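Local coordinates for beta-1,3-1,4-glucanase (PDB 5H4R), which probably hydrolyses beta-1,3-1,4-glucans such as lichenan, as a family 5 glycoside hydrolase whose barrel binds a glucose oligosaccharide in its pocket, at residues K24-K29 with R339-A344; Y162-W167 with N218-D223. The protein carries 1 engineered substitution. All coordinates share one frame; numbering follows the deposited sequence. Where two conformers were deposited one is given.

Contact 1 of 2, residues K24-K29 with R339-A344; sequences KIPEIK and RVEFAA
No aromatic ring takes part across these segments; the ring of Pro-26, puckered with CG endo, meets helix 339-344 through its CG-CD edge. CG lies 4.0 Å from CG of Glu-341. The same CG of Pro-26 stands 4.1 Å from CB of Ala-344, which places the edge between two helix side chains. The aliphatic stem of Glu-341 does the touching there; its carboxylate is engaged by Gln-337 and by the backbone N of Val-295. Val-340 turns CG1 anti to its backbone N (chi1 166°), and this methyl packs 4.0 Å from CG1 of Ile-25, the two side chains crossing at about a right angle. The 24-29 segment has no regular secondary structure; it lies on helix 336-352, which joins the last two strands of the TIM barrel, so an N-terminal extension is packed on the barrel's outer layer. Further along, CG1 of Ile-28 reaches CB of Ala-344 at 4.2 Å. Tyr-394 of helix 385-395 binds the extended backbone through its OH, at O of Pro-26 and N of Ile-28, and Lys-393 forms a salt bridge with Glu-27.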
loop_
_atom_site.group_PDB
_atom_site.type_symbol
_atom_site.label_atom_id
_atom_site.label_comp_id
_atom_site.label_asym_id
_atom_site.label_seq_id
_atom_site.Cartn_x
_atom_site.Cartn_y
_atom_site.Cartn_z
ATOM N N LYS A 24 -3.818 -15.742 22.405
ATOM C CA LYS A 24 -3.180 -14.954 23.452
ATOM C C LYS A 24 -2.274 -13.931 22.790
ATOM O O LYS A 24 -1.340 -14.303 22.073
ATOM C CB LYS A 24 -2.383 -15.849 24.404
ATOM C CG LYS A 24 -1.667 -15.096 25.526
ATOM C CD LYS A 24 -0.735 -16.010 26.299
ATOM C CE LYS A 24 0.249 -15.219 27.152
ATOM N NZ LYS A 24 1.264 -16.097 27.803
ATOM N N ILE A 25 -2.553 -12.654 23.019
ATOM C CA ILE A 25 -1.706 -11.604 22.449
ATOM C C ILE A 25 -0.410 -11.541 23.252
ATOM O O ILE A 25 -0.464 -11.440 24.484
ATOM C CB ILE A 25 -2.425 -10.261 22.464
ATOM C CG1 ILE A 25 -3.708 -10.329 21.624
ATOM C CG2 ILE A 25 -1.517 -9.176 21.947
ATOM C CD1 ILE A 25 -4.630 -9.086 21.796
ATOM N N PRO A 26 0.753 -11.570 22.610
ATOM C CA PRO A 26 2.008 -11.611 23.359
ATOM C C PRO A 26 2.400 -10.242 23.895
ATOM O O PRO A 26 2.008 -9.202 23.373
ATOM C CB PRO A 26 3.024 -12.097 22.318
ATOM C CG PRO A 26 2.490 -11.572 21.032
ATOM C CD PRO A 26 0.986 -11.678 21.151
ATOM N N GLU A 27 3.205 -10.275 24.954
ATOM C CA GLU A 27 3.874 -9.075 25.452
ATOM C C GLU A 27 5.183 -8.901 24.693
ATOM O O GLU A 27 6.139 -9.654 24.915
ATOM C CB GLU A 27 4.112 -9.183 26.956
ATOM C CG GLU A 27 2.867 -8.950 27.778
ATOM C CD GLU A 27 2.375 -7.514 27.683
ATOM O OE1 GLU A 27 3.217 -6.607 27.515
ATOM O OE2 GLU A 27 1.148 -7.296 27.770
ATOM N N ILE A 28 5.224 -7.907 23.812
ATOM C CA ILE A 28 6.357 -7.688 22.912
ATOM C C ILE A 28 7.278 -6.667 23.563
ATOM O O ILE A 28 6.824 -5.585 23.968
ATOM C CB ILE A 28 5.900 -7.181 21.531
ATOM C CG1 ILE A 28 4.855 -8.084 20.851
ATOM C CG2 ILE A 28 7.123 -6.967 20.607
ATOM C CD1 ILE A 28 5.386 -9.252 20.115
ATOM N N LYS A 29 8.571 -6.986 23.603
ATOM C CA LYS A 29 9.606 -6.123 24.162
ATOM C C LYS A 29 10.581 -5.768 23.046
ATOM O O LYS A 29 11.513 -6.528 22.760
ATOM C CB LYS A 29 10.326 -6.817 25.308
ATOM C CG LYS A 29 9.390 -7.410 26.356
ATOM C CD LYS A 29 8.486 -6.350 26.982
ATOM C CE LYS A 29 7.524 -6.979 27.993
ATOM N NZ LYS A 29 6.566 -5.989 28.568
ATOM N N ARG A 339 -0.690 -16.064 13.597
ATOM C CA ARG A 339 -0.955 -14.798 12.931
ATOM C C ARG A 339 -1.137 -13.661 13.938
ATOM O O ARG A 339 -0.755 -12.519 13.653
ATOM C CB ARG A 339 -2.160 -14.940 12.017
ATOM C CG ARG A 339 -1.926 -15.888 10.878
ATOM C CD ARG A 339 -2.818 -15.584 9.702
ATOM N NE ARG A 339 -4.215 -15.838 10.035
ATOM C CZ ARG A 339 -5.274 -15.209 9.517
ATOM N NH1 ARG A 339 -5.155 -14.228 8.625
ATOM N NH2 ARG A 339 -6.478 -15.579 9.904
ATOM N N VAL A 340 -1.672 -13.962 15.126
ATOM C CA VAL A 340 -1.776 -12.978 16.211
ATOM C C VAL A 340 -0.388 -12.534 16.684
ATOM O O VAL A 340 -0.099 -11.331 16.818
ATOM C CB VAL A 340 -2.615 -13.570 17.359
ATOM C CG1 VAL A 340 -2.476 -12.766 18.648
ATOM C CG2 VAL A 340 -4.082 -13.688 16.964
ATOM N N GLU A 341 0.506 -13.493 16.933
ATOM C CA GLU A 341 1.851 -13.127 17.365
ATOM C C GLU A 341 2.585 -12.343 16.283
ATOM O O GLU A 341 3.246 -11.334 16.576
ATOM C CB GLU A 341 2.639 -14.371 17.758
ATOM C CG GLU A 341 2.137 -15.021 19.036
ATOM C CD GLU A 341 2.894 -16.293 19.435
ATOM O OE1 GLU A 341 4.128 -16.387 19.209
ATOM O OE2 GLU A 341 2.240 -17.228 19.969
ATOM N N PHE A 342 2.487 -12.804 15.027
ATOM C CA PHE A 342 3.050 -12.090 13.886
ATOM C C PHE A 342 2.576 -10.643 13.842
ATOM O O PHE A 342 3.379 -9.719 13.642
ATOM C CB PHE A 342 2.652 -12.811 12.592
ATOM C CG PHE A 342 2.881 -12.021 11.335
ATOM C CD1 PHE A 342 4.103 -12.016 10.699
ATOM C CD2 PHE A 342 1.830 -11.305 10.760
ATOM C CE1 PHE A 342 4.289 -11.282 9.523
ATOM C CE2 PHE A 342 2.005 -10.581 9.595
ATOM C CZ PHE A 342 3.229 -10.571 8.969
ATOM N N ALA A 343 1.264 -10.436 13.959
ATOM C CA ALA A 343 0.722 -9.102 13.738
ATOM C C ALA A 343 1.161 -8.143 14.827
ATOM O O ALA A 343 1.528 -6.989 14.539
ATOM C CB ALA A 343 -0.806 -9.149 13.661
ATOM N N ALA A 344 1.156 -8.601 16.075
ATOM C CA ALA A 344 1.637 -7.769 17.161
ATOM C C ALA A 344 3.106 -7.431 16.960
ATOM O O ALA A 344 3.521 -6.281 17.141
ATOM C CB ALA A 344 1.432 -8.483 18.496
#

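Contact 2 of 2, residues Y162-W167 with N218-D223; sequences YVKSIW and NQVFVD
Phe-221 turns an edge of its ring onto a face of the Trp-167 indole, an edge-to-face (T-shaped) pair with the planes inclined at 65° and the centroid of the five-membered ring 4.7 Å from that of the phenyl. The touching edge is the CD1-CE1 side. CD1 sits 3.5 Å from CD1 of Trp-167, and CE1 lies 3.6 Å from CE2 of Trp-167, over the centre of the indole; the CD1-CE1 edge thus lies over the indole, CD1 nearest CD1 and NE1 of the five-membered ring and CE1 nearest CE2 and CD2 at the ring fusion. CB of Phe-221 sets off to the side, but CG stands anti to the backbone N (chi1 157°), and the ring beyond it comes nearer to the partner helix. NE1 of the indole is hydrogen-bonded to O of Ala-185, which probably helps to hold the ring's rotation.

Beside the aromatic pair, Val-163 pushes CG1 against the base of Phe-221, 3.9 Å from its CB, and against Val-220, whose CG1 is also 3.9 Å away. That same CG1 of Val-220 meets CG of Lys-164 at 3.4 Å, tighter than usual for two carbons; the lysine chain passes the valine at about a right angle, contributing its methylenes at the exposed border.

The axes of the two helix segments approach to 9.0 Å and run in the same N-to-C sense, with a crossing angle of -28°. They belong to helices 156-173 and 205-226, consecutive in the outer layer of a TIM barrel, following strands 135-139 and 181-184. Phe-221 also rests on Leu-237 and Val-239 of strand 237-240, while Trp-167 meets Phe-183 of strand 181-184, so the pair lies between the helical layer and the barrel wall.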
loop_
_atom_site.group_PDB
_atom_site.type_symbol
_atom_site.label_atom_id
_atom_site.label_comp_id
_atom_site.label_asym_id
_atom_site.label_seq_id
_atom_site.Cartn_x
_atom_site.Cartn_y
_atom_site.Cartn_z
ATOM N N TYR A 162 0.559 8.256 -19.307
ATOM C CA TYR A 162 -0.421 7.649 -18.408
ATOM C C TYR A 162 -0.337 8.237 -17.005
ATOM O O TYR A 162 -1.357 8.630 -16.425
ATOM C CB TYR A 162 -0.208 6.128 -18.366
ATOM C CG TYR A 162 -1.289 5.386 -17.605
ATOM C CD1 TYR A 162 -2.561 5.273 -18.130
ATOM C CD2 TYR A 162 -1.039 4.789 -16.358
ATOM C CE1 TYR A 162 -3.563 4.610 -17.465
ATOM C CE2 TYR A 162 -2.067 4.111 -15.676
ATOM C CZ TYR A 162 -3.316 4.021 -16.248
ATOM O OH TYR A 162 -4.374 3.375 -15.642
ATOM N N VAL A 163 0.869 8.295 -16.436
ATOM C CA VAL A 163 1.049 8.898 -15.112
ATOM C C VAL A 163 0.565 10.346 -15.123
ATOM O O VAL A 163 -0.211 10.767 -14.253
ATOM C CB VAL A 163 2.524 8.786 -14.672
ATOM C CG1 VAL A 163 2.774 9.564 -13.373
ATOM C CG2 VAL A 163 2.913 7.338 -14.494
ATOM N N LYS A 164 0.994 11.128 -16.125
ATOM C CA LYS A 164 0.563 12.527 -16.226
ATOM C C LYS A 164 -0.955 12.630 -16.282
ATOM O O LYS A 164 -1.561 13.444 -15.574
ATOM C CB LYS A 164 1.184 13.194 -17.452
ATOM C CG LYS A 164 2.636 13.558 -17.319
ATOM C CD LYS A 164 3.064 14.481 -18.468
ATOM C CE LYS A 164 4.537 14.841 -18.367
ATOM N NZ LYS A 164 5.001 15.647 -19.524
ATOM N N SER A 165 -1.596 11.817 -17.122
ATOM C CA SER A 165 -3.032 11.972 -17.329
ATOM C C SER A 165 -3.832 11.511 -16.126
ATOM O O SER A 165 -4.750 12.212 -15.679
ATOM C CB SER A 165 -3.510 11.221 -18.557
ATOM O OG SER A 165 -4.902 11.479 -18.689
ATOM N N ILE A 166 -3.546 10.306 -15.615
ATOM C CA ILE A 166 -4.259 9.829 -14.433
ATOM C C ILE A 166 -4.104 10.810 -13.284
ATOM O O ILE A 166 -5.096 11.185 -12.646
ATOM C CB ILE A 166 -3.789 8.420 -14.026
ATOM C CG1 ILE A 166 -4.117 7.386 -15.106
ATOM C CG2 ILE A 166 -4.413 8.007 -12.691
ATOM C CD1 ILE A 166 -5.613 7.185 -15.425
ATOM N N TRP A 167 -2.864 11.233 -12.993
ATOM C CA TRP A 167 -2.669 12.043 -11.806
ATOM C C TRP A 167 -3.137 13.473 -12.003
ATOM O O TRP A 167 -3.592 14.077 -11.036
ATOM C CB TRP A 167 -1.218 11.965 -11.318
ATOM C CG TRP A 167 -1.052 10.732 -10.497
ATOM C CD1 TRP A 167 -0.291 9.620 -10.782
ATOM C CD2 TRP A 167 -1.719 10.449 -9.258
ATOM N NE1 TRP A 167 -0.451 8.681 -9.800
ATOM C CE2 TRP A 167 -1.315 9.159 -8.851
ATOM C CE3 TRP A 167 -2.609 11.166 -8.453
ATOM C CZ2 TRP A 167 -1.775 8.574 -7.680
ATOM C CZ3 TRP A 167 -3.067 10.579 -7.285
ATOM C CH2 TRP A 167 -2.647 9.297 -6.912
ATOM N N ASN A 218 8.256 8.461 -11.128
ATOM C CA ASN A 218 7.978 9.048 -9.819
ATOM C C ASN A 218 8.186 10.554 -9.839
ATOM O O ASN A 218 7.417 11.296 -9.213
ATOM C CB ASN A 218 8.846 8.411 -8.733
ATOM C CG ASN A 218 8.328 7.066 -8.268
ATOM O OD1 ASN A 218 7.157 6.735 -8.429
ATOM N ND2 ASN A 218 9.209 6.293 -7.624
ATOM N N GLN A 219 9.156 11.027 -10.604
ATOM C CA GLN A 219 9.344 12.466 -10.747
ATOM C C GLN A 219 8.200 13.098 -11.530
ATOM O O GLN A 219 7.721 14.185 -11.180
ATOM C CB GLN A 219 10.685 12.745 -11.424
ATOM C CG GLN A 219 10.997 14.198 -11.502
ATOM C CD GLN A 219 11.331 14.781 -10.153
ATOM O OE1 GLN A 219 12.342 14.414 -9.528
ATOM N NE2 GLN A 219 10.498 15.686 -9.688
ATOM N N VAL A 220 7.732 12.423 -12.590
ATOM C CA VAL A 220 6.576 12.901 -13.343
ATOM C C VAL A 220 5.363 13.018 -12.433
ATOM O O VAL A 220 4.617 14.015 -12.478
ATOM C CB VAL A 220 6.314 11.957 -14.533
ATOM C CG1 VAL A 220 4.982 12.261 -15.210
ATOM C CG2 VAL A 220 7.447 12.079 -15.534
ATOM N N PHE A 221 5.144 12.001 -11.601
ATOM C CA PHE A 221 4.038 12.006 -10.650
ATOM C C PHE A 221 4.095 13.223 -9.743
ATOM O O PHE A 221 3.105 13.948 -9.595
ATOM C CB PHE A 221 4.065 10.704 -9.834
ATOM C CG PHE A 221 3.375 10.778 -8.486
ATOM C CD1 PHE A 221 1.987 10.836 -8.393
ATOM C CD2 PHE A 221 4.111 10.747 -7.312
ATOM C CE1 PHE A 221 1.368 10.870 -7.130
ATOM C CE2 PHE A 221 3.485 10.771 -6.069
ATOM C CZ PHE A 221 2.119 10.833 -5.992
ATOM N N VAL A 222 5.232 13.454 -9.104
ATOM C CA VAL A 222 5.339 14.591 -8.194
ATOM C C VAL A 222 5.086 15.891 -8.946
ATOM O O VAL A 222 4.299 16.742 -8.507
ATOM C CB VAL A 222 6.703 14.596 -7.492
ATOM C CG1 VAL A 222 6.905 15.865 -6.671
ATOM C CG2 VAL A 222 6.813 13.369 -6.605
ATOM N N ASP A 223 5.757 16.072 -10.085
ATOM C CA ASP A 223 5.610 17.319 -10.827
ATOM C C ASP A 223 4.160 17.523 -11.248
ATOM O O ASP A 223 3.634 18.645 -11.207
ATOM C CB ASP A 223 6.527 17.321 -12.053
ATOM C CG ASP A 223 8.018 17.381 -11.696
ATOM O OD1 ASP A 223 8.352 17.718 -10.546
ATOM O OD2 ASP A 223 8.855 17.138 -12.597
#

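Contact 2 is largely buried, whereas contact 1 is only partly buried; their centres are 40 Å apart, on opposite sides of the chain's centre, and they share no element. Each uses a helix of the barrel's outer layer, but contact 2 joins two such helices, and contact 1 lays an irregular N-terminal segment against one. Along the chain, contact 2 is nested within the loop closed by contact 1. The buried areas are similar, 245 and 262 Å², yet the chemistry differs: an aromatic edge-to-face pair set against the barrel strands, with two valines meeting between the helices, in contact 2; proline and isoleucines against valine, alanine and a glutamate's aliphatic stem in contact 1.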